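Local atomic coordinates of putative aldehyde dehydrogenase AldY (Bacillus subtilis, PDB entry 4DNG), a protein that probably oxidises aldehydes to carboxylates with NAD+, and may help protect cells against stress from ethanol and related compounds. Residues Y366-D372 with P385-K391; F260-S264 with D395-I399. Residue numbers count along the deposited sequence, not the author numbering.

Contact 1 (Y366-D372 with P385-K391)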
loop_
_atom_site.group_PDB
_atom_site.type_symbol
_atom_site.label_atom_id
_atom_site.label_comp_id
_atom_site.label_asym_id
_atom_site.label_seq_id
_atom_site.Cartn_x
_atom_site.Cartn_y
_atom_site.Cartn_z
ATOM N N TYR A 366 28.386 25.586 -1.894
ATOM C CA TYR A 366 29.126 25.479 -0.631
ATOM C C TYR A 366 29.524 24.032 -0.413
ATOM O O TYR A 366 28.712 23.125 -0.607
ATOM C CB TYR A 366 28.284 25.924 0.570
ATOM C CG TYR A 366 27.958 27.405 0.645
ATOM C CD1 TYR A 366 27.062 27.999 -0.259
ATOM C CD2 TYR A 366 28.509 28.206 1.651
ATOM C CE1 TYR A 366 26.749 29.352 -0.177
ATOM C CE2 TYR A 366 28.205 29.555 1.742
ATOM C CZ TYR A 366 27.323 30.124 0.831
ATOM O OH TYR A 366 27.029 31.468 0.922
ATOM N N VAL A 367 30.767 23.809 0.002
ATOM C CA VAL A 367 31.201 22.464 0.347
ATOM C C VAL A 367 31.731 22.445 1.778
ATOM O O VAL A 367 32.731 23.102 2.101
ATOM C CB VAL A 367 32.233 21.878 -0.659
ATOM C CG1 VAL A 367 32.631 20.459 -0.246
ATOM C CG2 VAL A 367 31.676 21.876 -2.093
ATOM N N PHE A 368 31.022 21.710 2.630
ATOM C CA PHE A 368 31.455 21.430 3.991
ATOM C C PHE A 368 32.202 20.097 4.013
ATOM O O PHE A 368 31.808 19.141 3.336
ATOM C CB PHE A 368 30.251 21.375 4.929
ATOM C CG PHE A 368 29.630 22.714 5.193
ATOM C CD1 PHE A 368 30.184 23.577 6.133
ATOM C CD2 PHE A 368 28.479 23.115 4.508
ATOM C CE1 PHE A 368 29.608 24.820 6.385
ATOM C CE2 PHE A 368 27.904 24.351 4.753
ATOM C CZ PHE A 368 28.471 25.205 5.693
ATOM N N VAL A 369 33.292 20.037 4.771
ATOM C CA VAL A 369 34.108 18.829 4.812
ATOM C C VAL A 369 34.319 18.364 6.240
ATOM O O VAL A 369 34.191 19.153 7.181
ATOM C CB VAL A 369 35.478 19.011 4.107
ATOM C CG1 VAL A 369 35.293 19.160 2.604
ATOM C CG2 VAL A 369 36.248 20.195 4.681
ATOM N N GLY A 370 34.637 17.079 6.377
ATOM C CA GLY A 370 34.953 16.464 7.660
ATOM C C GLY A 370 33.802 16.512 8.637
ATOM O O GLY A 370 34.019 16.633 9.845
ATOM N N ALA A 371 32.581 16.436 8.107
ATOM C CA ALA A 371 31.374 16.464 8.922
ATOM C C ALA A 371 31.046 15.120 9.568
ATOM O O ALA A 371 31.320 14.064 9.000
ATOM C CB ALA A 371 30.201 16.921 8.078
ATOM N N ASP A 372 30.430 15.174 10.746
ATOM C CA ASP A 372 29.811 13.998 11.351
ATOM C C ASP A 372 28.606 13.556 10.519
ATOM O O ASP A 372 27.893 14.387 9.966
ATOM C CB ASP A 372 29.348 14.326 12.765
ATOM C CG ASP A 372 29.578 13.185 13.733
ATOM O OD1 ASP A 372 30.705 13.106 14.270
ATOM O OD2 ASP A 372 28.635 12.387 13.969
ATOM N N PRO A 385 22.592 24.071 -3.536
ATOM C CA PRO A 385 23.928 23.588 -3.912
ATOM C C PRO A 385 24.891 23.548 -2.722
ATOM O O PRO A 385 25.890 24.263 -2.687
ATOM C CB PRO A 385 24.374 24.560 -5.011
ATOM C CG PRO A 385 23.507 25.774 -4.867
ATOM C CD PRO A 385 22.338 25.459 -3.974
ATOM N N ILE A 386 24.563 22.700 -1.753
ATOM C CA ILE A 386 25.394 22.468 -0.584
ATOM C C ILE A 386 25.771 20.997 -0.543
ATOM O O ILE A 386 24.911 20.117 -0.610
ATOM C CB ILE A 386 24.681 22.887 0.726
ATOM C CG1 ILE A 386 24.450 24.401 0.744
ATOM C CG2 ILE A 386 25.510 22.515 1.958
ATOM C CD1 ILE A 386 23.222 24.801 1.541
ATOM N N ALA A 387 27.071 20.742 -0.464
ATOM C CA ALA A 387 27.598 19.383 -0.357
ATOM C C ALA A 387 28.236 19.196 1.010
ATOM O O ALA A 387 28.771 20.146 1.585
ATOM C CB ALA A 387 28.612 19.096 -1.463
ATOM N N THR A 388 28.153 17.972 1.523
ATOM C CA THR A 388 28.724 17.622 2.817
ATOM C C THR A 388 29.533 16.318 2.677
ATOM O O THR A 388 29.013 15.286 2.235
ATOM C CB THR A 388 27.630 17.492 3.905
ATOM O OG1 THR A 388 26.810 18.668 3.916
ATOM C CG2 THR A 388 28.245 17.306 5.278
ATOM N N ILE A 389 30.810 16.384 3.037
ATOM C CA ILE A 389 31.701 15.244 2.880
ATOM C C ILE A 389 32.007 14.687 4.255
ATOM O O ILE A 389 32.382 15.429 5.177
ATOM C CB ILE A 389 33.024 15.610 2.182
ATOM C CG1 ILE A 389 32.820 16.693 1.089
ATOM C CG2 ILE A 389 33.730 14.351 1.689
ATOM C CD1 ILE A 389 32.494 16.200 -0.311
ATOM N N ILE A 390 31.835 13.375 4.372
ATOM C CA ILE A 390 31.999 12.663 5.621
ATOM C C ILE A 390 33.101 11.606 5.512
ATOM O O ILE A 390 33.155 10.841 4.551
ATOM C CB ILE A 390 30.670 12.006 6.051
ATOM C CG1 ILE A 390 29.631 13.097 6.320
ATOM C CG2 ILE A 390 30.866 11.080 7.267
ATOM C CD1 ILE A 390 28.205 12.651 6.096
ATOM N N LYS A 391 33.964 11.584 6.523
ATOM C CA LYS A 391 35.054 10.633 6.633
ATOM C C LYS A 391 34.548 9.287 7.166
ATOM O O LYS A 391 33.806 9.246 8.145
ATOM C CB LYS A 391 36.117 11.207 7.581
ATOM C CG LYS A 391 37.447 10.466 7.629
ATOM C CD LYS A 391 38.295 10.783 6.407
ATOM C CE LYS A 391 39.782 10.824 6.713
ATOM N NZ LYS A 391 40.200 12.149 7.256
#

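Contact 2 (F260-S264 with D395-I399)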
loop_
_atom_site.group_PDB
_atom_site.type_symbol
_atom_site.label_atom_id
_atom_site.label_comp_id
_atom_site.label_asym_id
_atom_site.label_seq_id
_atom_site.Cartn_x
_atom_site.Cartn_y
_atom_site.Cartn_z
ATOM N N PHE A 260 26.001 8.952 -0.986
ATOM C CA PHE A 260 26.946 8.657 -2.029
ATOM C C PHE A 260 28.123 8.090 -1.252
ATOM O O PHE A 260 28.767 8.810 -0.481
ATOM C CB PHE A 260 27.334 9.986 -2.683
ATOM C CG PHE A 260 28.036 9.863 -4.002
ATOM C CD1 PHE A 260 27.311 9.696 -5.181
ATOM C CD2 PHE A 260 29.415 9.991 -4.078
ATOM C CE1 PHE A 260 27.952 9.603 -6.408
ATOM C CE2 PHE A 260 30.065 9.913 -5.307
ATOM C CZ PHE A 260 29.332 9.719 -6.471
ATOM N N ALA A 261 28.369 6.791 -1.395
ATOM C CA ALA A 261 29.520 6.177 -0.722
ATOM C C ALA A 261 30.646 5.888 -1.697
ATOM O O ALA A 261 30.419 5.313 -2.756
ATOM C CB ALA A 261 29.129 4.915 0.043
ATOM N N VAL A 262 31.858 6.282 -1.306
ATOM C CA VAL A 262 33.060 6.174 -2.129
ATOM C C VAL A 262 34.089 5.341 -1.369
ATOM O O VAL A 262 34.775 5.832 -0.459
ATOM C CB VAL A 262 33.627 7.577 -2.461
ATOM C CG1 VAL A 262 34.999 7.481 -3.131
ATOM C CG2 VAL A 262 32.654 8.359 -3.325
ATOM N N LEU A 263 34.186 4.073 -1.750
ATOM C CA LEU A 263 34.930 3.094 -0.975
ATOM C C LEU A 263 36.419 3.132 -1.305
ATOM O O LEU A 263 36.824 3.752 -2.292
ATOM C CB LEU A 263 34.350 1.689 -1.195
ATOM C CG LEU A 263 32.840 1.425 -1.066
ATOM C CD1 LEU A 263 32.595 -0.075 -0.954
ATOM C CD2 LEU A 263 32.207 2.152 0.111
ATOM N N SER A 264 37.226 2.455 -0.481
ATOM C CA SER A 264 38.686 2.495 -0.599
ATOM C C SER A 264 39.234 2.133 -1.990
ATOM O O SER A 264 40.155 2.775 -2.480
ATOM C CB SER A 264 39.348 1.644 0.488
ATOM O OG SER A 264 38.784 0.350 0.557
ATOM N N ASP A 395 35.122 0.410 5.018
ATOM C CA ASP A 395 34.080 0.289 3.986
ATOM C C ASP A 395 32.747 -0.132 4.589
ATOM O O ASP A 395 31.696 0.314 4.150
ATOM C CB ASP A 395 34.496 -0.664 2.864
ATOM C CG ASP A 395 35.528 -0.052 1.925
ATOM O OD1 ASP A 395 35.589 1.191 1.825
ATOM O OD2 ASP A 395 36.280 -0.816 1.281
ATOM N N GLN A 396 32.806 -0.972 5.619
ATOM C CA GLN A 396 31.616 -1.317 6.402
ATOM C C GLN A 396 30.967 -0.107 7.121
ATOM O O GLN A 396 29.742 0.057 7.069
ATOM C CB GLN A 396 31.919 -2.453 7.384
ATOM C CG GLN A 396 30.696 -2.952 8.136
ATOM C CD GLN A 396 29.618 -3.449 7.200
ATOM O OE1 GLN A 396 29.830 -4.408 6.456
ATOM N NE2 GLN A 396 28.459 -2.796 7.220
ATOM N N GLU A 397 31.784 0.729 7.773
ATOM C CA GLU A 397 31.295 1.986 8.382
ATOM C C GLU A 397 30.658 2.902 7.328
ATOM O O GLU A 397 29.549 3.412 7.525
ATOM C CB GLU A 397 32.416 2.717 9.135
ATOM C CG GLU A 397 32.000 4.033 9.785
ATOM C CD GLU A 397 33.100 4.650 10.642
ATOM O OE1 GLU A 397 34.184 4.960 10.108
ATOM O OE2 GLU A 397 32.876 4.837 11.856
ATOM N N ALA A 398 31.358 3.091 6.207
ATOM C CA ALA A 398 30.815 3.836 5.067
ATOM C C ALA A 398 29.381 3.420 4.741
ATOM O O ALA A 398 28.499 4.268 4.598
ATOM C CB ALA A 398 31.693 3.643 3.844
ATOM N N ILE A 399 29.173 2.109 4.608
ATOM C CA ILE A 399 27.869 1.535 4.325
ATOM C C ILE A 399 26.952 1.679 5.543
ATOM O O ILE A 399 25.768 1.998 5.382
ATOM C CB ILE A 399 27.990 0.062 3.876
ATOM C CG1 ILE A 399 29.033 -0.089 2.742
ATOM C CG2 ILE A 399 26.630 -0.515 3.488
ATOM C CD1 ILE A 399 28.805 0.725 1.479
#

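Contact 1 (Y366-D372 with P385-K391)
Two parallel strands run side by side here, their axes 4.7 Å apart at an angle of 16°, and the main chain polar groups are paired off in the alternating pattern of parallel sheet. Y366 N gives its hydrogen to P385 O at 2.9 Å, and A387 N reaches Y366 O at 2.9 Å. One step on, F368 N bonds to A387 O (2.9 Å) and I389 N to F368 O (2.9 Å). P385, which has no N-H, takes part through its carbonyl alone. The backbone groups of the intervening residues turn to the outer neighbours: V367 and V369 form backbone hydrogen bonds with V354 and E351, T388 and I390 with strand 290-296, while K279 NZ donates a hydrogen bond to I386 O. These strands frame a beta-alpha-beta unit, connected through the short helix 376-379, in the mixed sheet of the catalytic domain. Past V369 the chain turns at G370, whose phi of 62° suits a residue lacking CB, and A371 N closes on I389 O at 3.1 Å. The small A371 methyl fits close against T388, CB to CG2 3.4 Å. Apolar side chains cover both faces. Y366, F368 and I386 lie under helix 332-347, with F368 CD2 4.0 Å from I386 CG2; V367 CG1 meets I389 CG1 at 4.0 Å on the face toward helix 297-313, beside the compact A387.

Contact 2 (F260-S264 with D395-I399)
L263 is the main bump on the strand side. Its CD2 methyl lies 4.1 Å from A398 CB and 3.9 Å from I399 CD1, lodged over the first turn of the helix, where the single methyl of A398 lets the leucine come close. A261, two residues earlier, is likewise directed at the helix, and its small side chain allows the helix to sit close over the strand; its CB is 4.4 Å from I399 CD1, so the bent isoleucine end touches both A261 and L263. V262, between them, points the other way, onto helix 268-281, as strand alternation requires. This is the layering of an alpha/beta sheet: helix 395-403 belongs to the crossover from strand 386-392 to strand 410-414 and covers strand 258-262 on its way. F424 of helix 418-425 adds a further wall against L263 and I399. At the strand's end packing gives way to polarity. The D395 carboxylate, well suited to a fork, receives S264 N at OD1 (3.1 Å) and S264 OG at OD2 (2.9 Å).

In the fold
Both contacts involve the same mixed sheet, with centres about 15 Å apart on one side of the chain's centre. Contact 1 joins two neighbouring strands, 362-369 and 386-392; contact 2 sets a helix on strand 258-262, with strand 290-296 lying between strands 386-392 and 258-262. Along the chain 260-264 comes first, then 366-372, 385-391 and 395-399, so contact 1 is nested within the loop that contact 2 closes. Strand 386-392 leads almost directly into helix 395-403, linking the two. Contact 1 closes a short local connection, while contact 2 joins parts of the chain some 130 residues apart within one alpha/beta domain, away from the predicted active-site residues and the NAD+ site.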